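PDB 3PY9: protein kinase from Staphylococcus aureus subsp. aureus Mu50, which probably phosphorylates proteins on serine or threonine, with an extracellular region of PASTA domains thought to bind muropeptides of the cell wall. Local coordinates for residues A[176-181]-A[202-207]; A[184-189]-A[197-202]. All coordinates share one frame; numbering follows the deposited sequence.

Both interactions lie in the third PASTA domain and use strand 198-204, sharing Val202. Interaction 2 pairs this strand with strand 183-187 and is partly buried, three of its ten touching residues being interior. Interaction 1 joins the end of the same strand to the loop 176-181, a surface contact held by two hydrogen bonds and bordered by charged side chains that form no ion pair across it. The chemistry shifts from a regular antiparallel ladder with ring packing to one backbone bond and a serine hydroxyl that grips a loop carbonyl. Their centres are about 15 Å apart, and Ile184 joins them: its CD1 lies 3.5 Å from CB of Ser204 and also packs on Ile178.

Interaction 1 of 2, residues A[176-181]-A[202-207]; sequences DDIDEG and VVSKGK
Ser204, the last residue of strand 198-204, meets Ile178 and Asp179 of the loop 176-181. From the backbone outward, its CB lies 3.2 Å from Asp179 O and 3.8 Å from Ile178 CG2, so the methylene meets a carbonyl oxygen and a methyl branch, both on its loop side. OG stands anti to the backbone N (chi1 -178°), which directs it to the loop. There it donates to Ile178 O at 2.5 Å, a distance short enough that its exact value is doubtful. The same OG accepts from Gly206 N at 3.3 Å, with an angle of 151° at the hydrogen. One hydroxyl thus holds the loop carbonyl and the backbone two residues further along its own segment.

The bond from Gly206 N closes an ST turn, which marks the point where the strand of this PASTA domain gives way to the chain leading on. At the same serine, Gly181 N donates to Ser204 O at 2.6 Å in a nearly straight bond (172°), while CA of Glu180 makes a longer C-H contact with the same oxygen. Two groups from the loop therefore converge on one carbonyl. CG of Glu180 lies over the following peptide, 3.8 Å from Lys205 C. Lys205 turns to partners outside both segments: its ammonium forms a salt bridge with Asp243, in the short link between strands 233-241 and 244-245 of the C-terminal PASTA-like region, and a cation-pi contact with Tyr174.

Beyond the turn, Asp176 and Lys207 cross obliquely. OD1 of Asp176 meets the aliphatic CG of Lys207 at 3.4 Å, and the charged ends make no ion pair, OD1 and NZ being 5.6 Å apart. Lys207 NZ instead donates to a water that in turn makes a weak bond to Asp176 O.

Interaction 2 of 2, residues A[184-189]-A[197-202]; sequences ISQSPK and STISFV
Ser185, Gln186 and Ser187 pair with Val202, Phe201 and Ser200, their strand axes running antiparallel at 4.8 Å. Two hydrogen-bonded pairs, Ser185 with Val202 and Ser187 with Ser200, flank the non-hydrogen-bonded pair of Gln186 and Phe201. Val202 N donates to Ser185 O at 2.9 Å, and Ser200 N to Ser187 O at 2.7 Å. Val202 O receives two donors: Ser185 N at 3.1 Å, and Ile184 N in a weak, bent bond (127°).

Ring contacts occupy the face bearing Gln186 and Phe201. Gln186 CG, anti to its backbone N (chi1 -174°), sits over the ring 4.0 Å from its centroid in a CH-pi contact. The amide follows alongside, its plane 38° from that of the ring. NE2 of Gln186 bonds to Pro188 O at 3.2 Å and also to Glu147 O, while OE1 accepts from Phe149 N, so both ends of the amide are satisfied. Phe201 also meets Phe154 edge-to-face.

Apolar contacts close both ends: Ile184 CG1 lies 3.8 Å from Val202 CG1, and Pro188 CD, after a cis peptide bond, 3.7 Å from Ile199 CD1. Ser185 OG lies against CB and CG2 of Val202 on the face they share. On that face, which also bears Ser187 and Ser200, a water bridges Thr198 O and Ser200 OG.

Ile184 and Ser185 opposite Val202 form a classic beta bulge. With strand 167-173 along its other side, strand 198-204 is central in a three-stranded sheet, whose Ile199 and Phe201 pack on helix 154-162, as in the helix-on-sheet fold of PASTA domains.

Interaction 1 of 2, residues A[176-181]-A[202-207]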
loop_
_atom_site.group_PDB
_atom_site.type_symbol
_atom_site.label_atom_id
_atom_site.label_comp_id
_atom_site.label_asym_id
_atom_site.label_seq_id
_atom_site.Cartn_x
_atom_site.Cartn_y
_atom_site.Cartn_z
ATOM N N ASP A 176 10.521 27.295 -30.223
ATOM C CA ASP A 176 11.255 28.423 -30.757
ATOM C C ASP A 176 11.730 29.340 -29.630
ATOM O O ASP A 176 12.764 29.996 -29.759
ATOM C CB ASP A 176 10.391 29.167 -31.781
ATOM C CG ASP A 176 10.074 28.312 -33.008
ATOM O OD1 ASP A 176 11.022 27.773 -33.626
ATOM O OD2 ASP A 176 8.880 28.168 -33.355
ATOM N N ASP A 177 10.993 29.358 -28.519
ATOM C CA ASP A 177 11.318 30.248 -27.397
ATOM C C ASP A 177 11.911 29.591 -26.132
ATOM O O ASP A 177 12.202 30.285 -25.153
ATOM C CB ASP A 177 10.125 31.165 -27.038
ATOM C CG ASP A 177 8.769 30.449 -27.070
ATOM O OD1 ASP A 177 8.378 29.923 -28.138
ATOM O OD2 ASP A 177 8.065 30.456 -26.033
ATOM N N ILE A 178 12.102 28.271 -26.154
ATOM C CA ILE A 178 12.660 27.561 -25.001
ATOM C C ILE A 178 13.937 26.805 -25.383
ATOM O O ILE A 178 13.911 25.943 -26.259
ATOM C CB ILE A 178 11.636 26.553 -24.371
ATOM C CG1 ILE A 178 10.196 27.119 -24.296
ATOM C CG2 ILE A 178 12.148 26.019 -23.021
ATOM C CD1 ILE A 178 9.981 28.296 -23.352
ATOM N N ASP A 179 15.046 27.128 -24.713
ATOM C CA ASP A 179 16.342 26.507 -24.989
ATOM C C ASP A 179 16.272 24.999 -24.926
ATOM O O ASP A 179 15.491 24.426 -24.156
ATOM C CB ASP A 179 17.413 26.974 -23.997
ATOM C CG ASP A 179 17.812 28.420 -24.193
ATOM O OD1 ASP A 179 17.221 29.093 -25.067
ATOM O OD2 ASP A 179 18.719 28.885 -23.461
ATOM N N GLU A 180 17.099 24.357 -25.741
ATOM C CA GLU A 180 17.223 22.917 -25.725
ATOM C C GLU A 180 17.467 22.422 -24.285
ATOM O O GLU A 180 18.349 22.924 -23.583
ATOM C CB GLU A 180 18.372 22.507 -26.652
ATOM C CG GLU A 180 18.227 21.129 -27.252
ATOM C CD GLU A 180 19.517 20.621 -27.873
ATOM O OE1 GLU A 180 20.294 21.435 -28.436
ATOM O OE2 GLU A 180 19.751 19.393 -27.792
ATOM N N GLY A 181 16.658 21.463 -23.843
ATOM C CA GLY A 181 16.853 20.843 -22.543
ATOM C C GLY A 181 16.220 21.621 -21.404
ATOM O O GLY A 181 16.363 21.243 -20.232
ATOM N N VAL A 202 7.346 18.309 -20.172
ATOM C CA VAL A 202 7.519 18.503 -21.606
ATOM C C VAL A 202 8.759 19.356 -21.772
ATOM O O VAL A 202 8.859 20.448 -21.197
ATOM C CB VAL A 202 6.272 19.096 -22.291
ATOM C CG1 VAL A 202 6.538 19.343 -23.786
ATOM C CG2 VAL A 202 5.065 18.159 -22.087
ATOM N N VAL A 203 9.707 18.812 -22.538
ATOM C CA VAL A 203 11.078 19.306 -22.610
ATOM C C VAL A 203 11.419 19.771 -24.032
ATOM O O VAL A 203 10.959 19.191 -25.030
ATOM C CB VAL A 203 12.080 18.227 -22.120
ATOM C CG1 VAL A 203 13.514 18.742 -22.147
ATOM C CG2 VAL A 203 11.706 17.756 -20.702
ATOM N N SER A 204 12.205 20.839 -24.105
ATOM C CA SER A 204 12.571 21.436 -25.377
ATOM C C SER A 204 13.747 20.706 -26.028
ATOM O O SER A 204 14.798 20.501 -25.406
ATOM C CB SER A 204 12.896 22.931 -25.190
ATOM O OG SER A 204 13.204 23.556 -26.426
ATOM N N LYS A 205 13.545 20.316 -27.287
ATOM C CA LYS A 205 14.626 19.822 -28.139
ATOM C C LYS A 205 14.992 20.847 -29.236
ATOM O O LYS A 205 15.386 20.477 -30.357
ATOM C CB LYS A 205 14.268 18.457 -28.737
ATOM C CG LYS A 205 12.958 18.420 -29.466
ATOM C CD LYS A 205 12.868 17.181 -30.319
ATOM C CE LYS A 205 11.438 16.910 -30.748
ATOM N NZ LYS A 205 11.422 15.790 -31.723
ATOM N N GLY A 206 14.872 22.133 -28.887
ATOM C CA GLY A 206 15.144 23.240 -29.814
ATOM C C GLY A 206 14.133 23.446 -30.941
ATOM O O GLY A 206 13.034 22.885 -30.930
ATOM N N LYS A 207 14.531 24.256 -31.925
ATOM C CA LYS A 207 13.687 24.614 -33.071
ATOM C C LYS A 207 13.685 23.541 -34.169
ATOM O O LYS A 207 14.714 22.921 -34.431
ATOM C CB LYS A 207 14.131 25.968 -33.646
ATOM C CG LYS A 207 14.171 27.112 -32.623
ATOM C CD LYS A 207 15.583 27.332 -32.082
ATOM C CE LYS A 207 16.273 28.495 -32.773
ATOM N NZ LYS A 207 16.040 29.799 -32.072
HETATM O O HOH W 1 13.640 30.720 -32.952
#

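Interaction 2 of 2, residues A[184-189]-A[197-202]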
loop_
_atom_site.group_PDB
_atom_site.type_symbol
_atom_site.label_atom_id
_atom_site.label_comp_id
_atom_site.label_asym_id
_atom_site.label_seq_id
_atom_site.Cartn_x
_atom_site.Cartn_y
_atom_site.Cartn_z
ATOM N N ILE A 184 9.425 22.991 -21.102
ATOM C CA ILE A 184 8.237 23.648 -21.629
ATOM C C ILE A 184 7.167 23.666 -20.552
ATOM O O ILE A 184 6.637 24.708 -20.238
ATOM C CB ILE A 184 7.641 22.923 -22.882
ATOM C CG1 ILE A 184 8.727 22.489 -23.876
ATOM C CG2 ILE A 184 6.557 23.788 -23.551
ATOM C CD1 ILE A 184 9.533 23.605 -24.437
ATOM N N SER A 185 6.861 22.498 -19.991
ATOM C CA SER A 185 5.771 22.373 -19.022
ATOM C C SER A 185 6.007 21.276 -17.989
ATOM O O SER A 185 6.756 20.322 -18.238
ATOM C CB SER A 185 4.449 22.118 -19.741
ATOM O OG SER A 185 4.388 20.777 -20.188
ATOM N N GLN A 186 5.336 21.418 -16.844
ATOM C CA GLN A 186 5.501 20.496 -15.706
ATOM C C GLN A 186 4.204 20.284 -14.966
ATOM O O GLN A 186 3.483 21.233 -14.664
ATOM C CB GLN A 186 6.536 21.026 -14.712
ATOM C CG GLN A 186 6.895 20.066 -13.554
ATOM C CD GLN A 186 7.840 20.724 -12.553
ATOM O OE1 GLN A 186 8.663 21.574 -12.935
ATOM N NE2 GLN A 186 7.721 20.352 -11.264
ATOM N N SER A 187 3.939 19.025 -14.643
ATOM C CA SER A 187 2.740 18.644 -13.941
ATOM C C SER A 187 3.025 17.423 -13.069
ATOM O O SER A 187 3.487 16.405 -13.577
ATOM C CB SER A 187 1.654 18.311 -14.966
ATOM O OG SER A 187 0.446 18.015 -14.315
ATOM N N PRO A 188 2.755 17.528 -11.753
ATOM C CA PRO A 188 2.402 18.781 -11.049
ATOM C C PRO A 188 3.616 19.666 -10.745
ATOM O O PRO A 188 4.754 19.249 -10.985
ATOM C CB PRO A 188 1.764 18.275 -9.756
ATOM C CG PRO A 188 2.497 17.010 -9.494
ATOM C CD PRO A 188 2.694 16.372 -10.845
ATOM N N LYS A 189 3.370 20.871 -10.225
ATOM C CA LYS A 189 4.437 21.839 -9.882
ATOM C C LYS A 189 3.865 22.816 -8.874
ATOM O O LYS A 189 2.641 23.030 -8.865
ATOM C CB LYS A 189 4.895 22.633 -11.139
ATOM C CG LYS A 189 3.788 23.587 -11.675
ATOM C CD LYS A 189 4.053 24.100 -13.088
ATOM C CE LYS A 189 2.810 24.842 -13.606
ATOM N NZ LYS A 189 2.819 26.211 -13.063
ATOM N N SER A 197 5.438 10.355 -6.022
ATOM C CA SER A 197 4.536 10.619 -7.129
ATOM C C SER A 197 5.322 10.781 -8.430
ATOM O O SER A 197 6.532 11.051 -8.410
ATOM C CB SER A 197 3.750 11.916 -6.869
ATOM O OG SER A 197 2.835 11.762 -5.805
ATOM N N THR A 198 4.623 10.636 -9.551
ATOM C CA THR A 198 5.231 10.844 -10.883
ATOM C C THR A 198 5.049 12.303 -11.320
ATOM O O THR A 198 3.923 12.791 -11.384
ATOM C CB THR A 198 4.572 9.952 -11.931
ATOM O OG1 THR A 198 4.661 8.584 -11.511
ATOM C CG2 THR A 198 5.251 10.143 -13.331
ATOM N N ILE A 199 6.161 12.981 -11.599
ATOM C CA ILE A 199 6.148 14.336 -12.187
ATOM C C ILE A 199 6.409 14.250 -13.695
ATOM O O ILE A 199 7.398 13.634 -14.119
ATOM C CB ILE A 199 7.188 15.264 -11.508
ATOM C CG1 ILE A 199 7.225 15.032 -9.972
ATOM C CG2 ILE A 199 6.913 16.736 -11.840
ATOM C CD1 ILE A 199 5.864 15.204 -9.241
ATOM N N SER A 200 5.505 14.845 -14.485
ATOM C CA SER A 200 5.565 14.793 -15.962
ATOM C C SER A 200 6.065 16.103 -16.584
ATOM O O SER A 200 5.594 17.189 -16.242
ATOM C CB SER A 200 4.196 14.433 -16.548
ATOM O OG SER A 200 3.713 13.208 -16.017
ATOM N N PHE A 201 7.011 15.977 -17.507
ATOM C CA PHE A 201 7.709 17.117 -18.103
ATOM C C PHE A 201 7.573 17.128 -19.614
ATOM O O PHE A 201 7.658 16.086 -20.259
ATOM C CB PHE A 201 9.202 17.049 -17.770
ATOM C CG PHE A 201 9.530 17.472 -16.377
ATOM C CD1 PHE A 201 9.790 18.800 -16.094
ATOM C CD2 PHE A 201 9.596 16.536 -15.352
ATOM C CE1 PHE A 201 10.113 19.204 -14.809
ATOM C CE2 PHE A 201 9.908 16.931 -14.042
ATOM C CZ PHE A 201 10.157 18.255 -13.769
ATOM N N VAL A 202 7.346 18.309 -20.172
ATOM C CA VAL A 202 7.519 18.503 -21.606
ATOM C C VAL A 202 8.759 19.356 -21.772
ATOM O O VAL A 202 8.859 20.448 -21.197
ATOM C CB VAL A 202 6.272 19.096 -22.291
ATOM C CG1 VAL A 202 6.538 19.343 -23.786
ATOM C CG2 VAL A 202 5.065 18.159 -22.087
HETATM O O HOH W 2 2.552 13.212 -13.620
#